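Local coordinates for sugar ABC transporter, periplasmic sugar-binding protein (PDB 4IRX) that binds myo-inositol in the cleft between its two lobes and probably delivers it to an ABC transporter for uptake, at residues V135-D140 with Q170-K175; D32-L37 with T257-A262. All coordinates share one frame; numbering follows the deposited sequence.

Overall arrangement
The two contacts lie in different lobes of the binding protein: contact 1 continues from strand pairing into the ligand site, whereas contact 2 is helix packing away from it. Contact 1 joins neighbouring parallel strands of the four-stranded sheet in one lobe and runs on into the loops at myo-inositol. In contact 2, helices 21-37 and 251-268 pack side by side against the larger mixed sheet. The centres of contact 1 and contact 2 are about 31 Å apart, on opposite sides of the chain's centre, and no element is shared. Contact 1 is largely buried and relies on backbone and hydroxyl hydrogen bonds; contact 2 grades from the buried Leu259 and Ala34 to a salt bridge between buried Glu33 and exposed Arg260.

Contact 1 of 2, residues V135-D140 with Q170-K175; sequences VVITND and QTANSK. With INS (1,2,3,4,5,6-hexahydroxy-cyclohexane), chain C.
Ser174 OG sits at a junction of protein and ligand: it accepts a straight bond from Asp140 N at 3.0 Å and is hydrogen-bonded to myo-inositol O4 at 2.8 Å. It does so where two parallel strands of a beta-alpha-beta unit, 132-138 and 164-171, open into loops at their C-terminal ends, the usual place for a site in a parallel alpha/beta sheet. Behind the site the strands are laced by Gln170 N to Val136 O, Thr138 N to Gln170 O and Ala172 N to Thr138 O. On one face Ile137 CG2 meets Ala172 CB at 3.8 Å; on the other the Thr138 and Thr171 side chains cross at about a right angle. Thr171 OG1, anti to its backbone N (chi1 -166°), lies 3.0 Å from Thr138 O and as near Thr138 OG1, the latter a weak pair, and accepts from Asn173 N in an ST turn. Asp140 OD2 is also held by Arg97 and Gln20, which helps to fix the carboxylate at the ligand, while a water bridges its OD1 to Asn173 O. Asn139 ND2 gives a nearly straight bond to ligand O5 at 2.8 Å, and O5 in turn donates to Asp140 OD2 at 2.6 Å.

Contact 2 of 2, residues D32-L37 with T257-A262; sequences DEAAKL and TALRQA
Glu33 and Arg260 form the polar side of this helix pair, a two-nitrogen salt bridge made side-on. Arg260 NE reaches Glu33 OE2 at 2.8 Å, almost straight and in the guanidinium plane, while NH2 meets OE1 at a longer 3.1 Å and a more bent angle. The two flat groups are turned 70° apart, and both nitrogens approach from above the carboxylate plane. Arg256, one turn before Arg260, also pairs with Glu33 OE1, placing the acid between two arginines. An alanine at Glu33 would probably leave the Arg260 guanidinium without its acidic mate and freer to turn.

The apolar side centres on Leu259. Its CG stands anti to the backbone N (chi1 -168°), and CD2 comes within 3.6 Å of Ala34 CA and 3.8 Å of Ala34 CB. Leu37 CD1 rests against Leu259 CG at 4.0 Å and equally near Arg260 CG, joining the leucine packing to the aliphatic base of the arginine.

The axes of the two helical segments approach to 10.1 Å and cross at -27°, running in roughly the same direction. Ala34 and Leu259 both touch Val41 of strand 40-45, an arrangement typical of neighbouring helices layered on the sheet of an alpha/beta lobe in periplasmic binding proteins.

Contact 1 of 2, residues V135-D140 with Q170-K175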
# COMPACT_ATOMS: atom_id res chain seq x y z
N VAL A 135 12.77 -7.79 12.70
CA VAL A 135 12.68 -8.38 11.37
C VAL A 135 11.78 -7.48 10.54
O VAL A 135 10.74 -7.03 11.02
CB VAL A 135 12.05 -9.80 11.46
CG1 VAL A 135 11.73 -10.37 10.06
CG2 VAL A 135 13.02 -10.72 12.16
N VAL A 136 12.18 -7.20 9.30
CA VAL A 136 11.35 -6.38 8.41
C VAL A 136 10.90 -7.22 7.22
O VAL A 136 11.72 -7.83 6.54
CB VAL A 136 12.11 -5.09 7.95
CG1 VAL A 136 11.21 -4.21 7.04
CG2 VAL A 136 12.60 -4.32 9.17
N ILE A 137 9.58 -7.33 7.04
CA ILE A 137 8.99 -8.07 5.92
C ILE A 137 8.32 -7.04 4.99
O ILE A 137 7.37 -6.36 5.38
CB ILE A 137 7.93 -9.09 6.39
CG1 ILE A 137 8.51 -10.03 7.45
CG2 ILE A 137 7.34 -9.83 5.20
CD1 ILE A 137 9.57 -10.98 6.94
N THR A 138 8.84 -6.91 3.78
CA THR A 138 8.43 -5.81 2.90
C THR A 138 7.33 -6.19 1.91
O THR A 138 7.16 -7.37 1.56
CB THR A 138 9.62 -5.22 2.10
OG1 THR A 138 10.01 -6.15 1.07
CG2 THR A 138 10.80 -4.93 3.01
N ASN A 139 6.55 -5.19 1.51
CA ASN A 139 5.53 -5.35 0.47
C ASN A 139 6.11 -5.17 -0.94
O ASN A 139 7.27 -4.77 -1.08
CB ASN A 139 4.42 -4.32 0.71
CG ASN A 139 4.92 -2.88 0.60
OD1 ASN A 139 5.87 -2.49 1.28
ND2 ASN A 139 4.25 -2.07 -0.25
N ASP A 140 5.27 -5.44 -1.95
CA ASP A 140 5.52 -5.13 -3.39
C ASP A 140 6.84 -4.39 -3.70
O ASP A 140 6.87 -3.15 -3.71
CB ASP A 140 4.37 -4.25 -3.95
CG ASP A 140 3.07 -5.00 -4.15
OD1 ASP A 140 3.04 -6.19 -4.56
OD2 ASP A 140 2.01 -4.37 -3.93
N GLN A 170 13.44 -8.90 4.41
CA GLN A 170 13.09 -9.73 3.27
C GLN A 170 11.73 -9.35 2.76
O GLN A 170 10.90 -8.84 3.52
CB GLN A 170 13.13 -11.22 3.63
CG GLN A 170 14.56 -11.70 3.91
CD GLN A 170 14.63 -13.16 4.28
OE1 GLN A 170 13.90 -13.98 3.72
NE2 GLN A 170 15.51 -13.49 5.23
N THR A 171 11.48 -9.58 1.47
CA THR A 171 10.14 -9.34 0.95
C THR A 171 9.28 -10.58 1.02
O THR A 171 9.78 -11.71 0.94
CB THR A 171 10.15 -8.77 -0.48
OG1 THR A 171 8.84 -8.26 -0.77
CG2 THR A 171 10.53 -9.83 -1.51
N ALA A 172 7.98 -10.38 1.19
CA ALA A 172 7.02 -11.43 0.93
C ALA A 172 6.03 -11.04 -0.16
O ALA A 172 4.96 -11.63 -0.27
CB ALA A 172 6.33 -11.88 2.21
N ASN A 173 6.38 -10.01 -0.95
CA ASN A 173 5.68 -9.69 -2.20
C ASN A 173 4.18 -9.43 -2.02
O ASN A 173 3.37 -9.69 -2.91
CB ASN A 173 5.95 -10.81 -3.24
CG ASN A 173 7.41 -10.89 -3.61
OD1 ASN A 173 7.97 -9.93 -4.13
ND2 ASN A 173 8.05 -12.02 -3.31
N SER A 174 3.82 -8.92 -0.84
CA SER A 174 2.42 -8.63 -0.52
C SER A 174 1.52 -9.87 -0.64
O SER A 174 0.38 -9.81 -1.14
CB SER A 174 1.89 -7.49 -1.41
OG SER A 174 2.55 -6.26 -1.11
N LYS A 175 2.05 -11.00 -0.22
CA LYS A 175 1.28 -12.24 -0.23
C LYS A 175 1.31 -12.92 1.13
O LYS A 175 2.38 -13.13 1.70
CB LYS A 175 1.80 -13.18 -1.31
CG LYS A 175 1.70 -12.63 -2.73
CD LYS A 175 0.26 -12.64 -3.24
CE LYS A 175 -0.01 -11.50 -4.22
NZ LYS A 175 -1.43 -11.50 -4.68
C1 INS C . -0.55 -0.62 -0.30
C2 INS C . -1.02 -1.56 0.75
C3 INS C . -1.07 -2.95 0.16
C4 INS C . 0.29 -3.37 -0.28
C5 INS C . 0.78 -2.48 -1.36
C6 INS C . 0.78 -1.04 -0.90
O1 INS C . -0.46 0.68 0.22
O2 INS C . -0.17 -1.50 1.85
O3 INS C . -1.60 -3.87 1.09
O4 INS C . 0.29 -4.70 -0.70
O5 INS C . 2.05 -2.88 -1.76
O6 INS C . 1.26 -0.17 -1.90
O HOH W 1 4.68 -8.19 -5.44

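Contact 2 of 2, residues D32-L37 with T257-A262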
# COMPACT_ATOMS: atom_id res chain seq x y z
N ASP A 32 -18.39 3.30 -5.31
CA ASP A 32 -19.34 4.20 -4.64
C ASP A 32 -19.17 5.63 -5.14
O ASP A 32 -20.12 6.28 -5.60
CB ASP A 32 -19.17 4.17 -3.11
CG ASP A 32 -19.92 5.30 -2.40
OD1 ASP A 32 -21.12 5.51 -2.66
OD2 ASP A 32 -19.29 6.03 -1.57
N GLU A 33 -17.93 6.10 -5.08
CA GLU A 33 -17.65 7.46 -5.51
C GLU A 33 -17.99 7.66 -6.98
O GLU A 33 -18.51 8.71 -7.35
CB GLU A 33 -16.20 7.85 -5.20
CG GLU A 33 -15.90 9.35 -5.37
CD GLU A 33 -16.47 10.26 -4.28
OE1 GLU A 33 -16.78 9.79 -3.17
OE2 GLU A 33 -16.61 11.48 -4.56
N ALA A 34 -17.74 6.65 -7.80
CA ALA A 34 -18.00 6.79 -9.23
C ALA A 34 -19.50 6.99 -9.49
O ALA A 34 -19.88 7.86 -10.30
CB ALA A 34 -17.45 5.57 -10.00
N ALA A 35 -20.32 6.21 -8.79
CA ALA A 35 -21.77 6.38 -8.89
C ALA A 35 -22.17 7.79 -8.47
O ALA A 35 -22.85 8.50 -9.22
CB ALA A 35 -22.48 5.34 -8.03
N LYS A 36 -21.70 8.23 -7.31
CA LYS A 36 -22.02 9.57 -6.81
C LYS A 36 -21.61 10.69 -7.74
O LYS A 36 -22.27 11.74 -7.81
CB LYS A 36 -21.34 9.81 -5.48
CG LYS A 36 -21.94 9.05 -4.35
CD LYS A 36 -20.98 9.09 -3.18
CE LYS A 36 -21.68 8.66 -1.92
NZ LYS A 36 -20.67 8.41 -0.87
N LEU A 37 -20.52 10.49 -8.47
CA LEU A 37 -20.02 11.54 -9.35
C LEU A 37 -20.61 11.44 -10.76
O LEU A 37 -20.30 12.27 -11.61
CB LEU A 37 -18.48 11.50 -9.42
CG LEU A 37 -17.82 11.79 -8.09
CD1 LEU A 37 -16.30 11.67 -8.25
CD2 LEU A 37 -18.23 13.17 -7.60
N THR A 257 -10.26 10.85 -3.80
CA THR A 257 -9.61 12.09 -4.19
C THR A 257 -9.10 12.03 -5.61
O THR A 257 -9.26 12.99 -6.37
CB THR A 257 -8.48 12.43 -3.21
OG1 THR A 257 -9.02 12.59 -1.89
CG2 THR A 257 -7.75 13.68 -3.63
N ALA A 258 -8.49 10.90 -5.98
CA ALA A 258 -8.05 10.76 -7.38
C ALA A 258 -9.22 10.86 -8.36
O ALA A 258 -9.11 11.52 -9.40
CB ALA A 258 -7.28 9.45 -7.58
N LEU A 259 -10.33 10.20 -8.05
CA LEU A 259 -11.48 10.24 -8.94
C LEU A 259 -12.11 11.62 -9.00
O LEU A 259 -12.53 12.05 -10.07
CB LEU A 259 -12.51 9.18 -8.54
CG LEU A 259 -13.60 8.98 -9.58
CD1 LEU A 259 -12.97 8.44 -10.87
CD2 LEU A 259 -14.65 8.02 -9.02
N ARG A 260 -12.20 12.31 -7.87
CA ARG A 260 -12.73 13.68 -7.84
C ARG A 260 -11.91 14.62 -8.71
O ARG A 260 -12.46 15.41 -9.48
CB ARG A 260 -12.84 14.21 -6.41
CG ARG A 260 -13.91 13.54 -5.58
CD ARG A 260 -13.64 13.74 -4.10
NE ARG A 260 -14.61 12.96 -3.34
CZ ARG A 260 -14.61 12.82 -2.04
NH1 ARG A 260 -13.66 13.36 -1.28
NH2 ARG A 260 -15.57 12.07 -1.48
N GLN A 261 -10.59 14.51 -8.61
CA GLN A 261 -9.72 15.28 -9.49
C GLN A 261 -9.94 14.90 -10.95
O GLN A 261 -10.00 15.78 -11.81
CB GLN A 261 -8.26 15.06 -9.12
CG GLN A 261 -7.83 15.66 -7.78
CD GLN A 261 -6.32 15.84 -7.73
OE1 GLN A 261 -5.71 16.20 -8.73
NE2 GLN A 261 -5.71 15.54 -6.59
N ALA A 262 -10.06 13.61 -11.24
CA ALA A 262 -10.30 13.18 -12.62
C ALA A 262 -11.57 13.79 -13.21
O ALA A 262 -11.58 14.23 -14.36
CB ALA A 262 -10.36 11.65 -12.69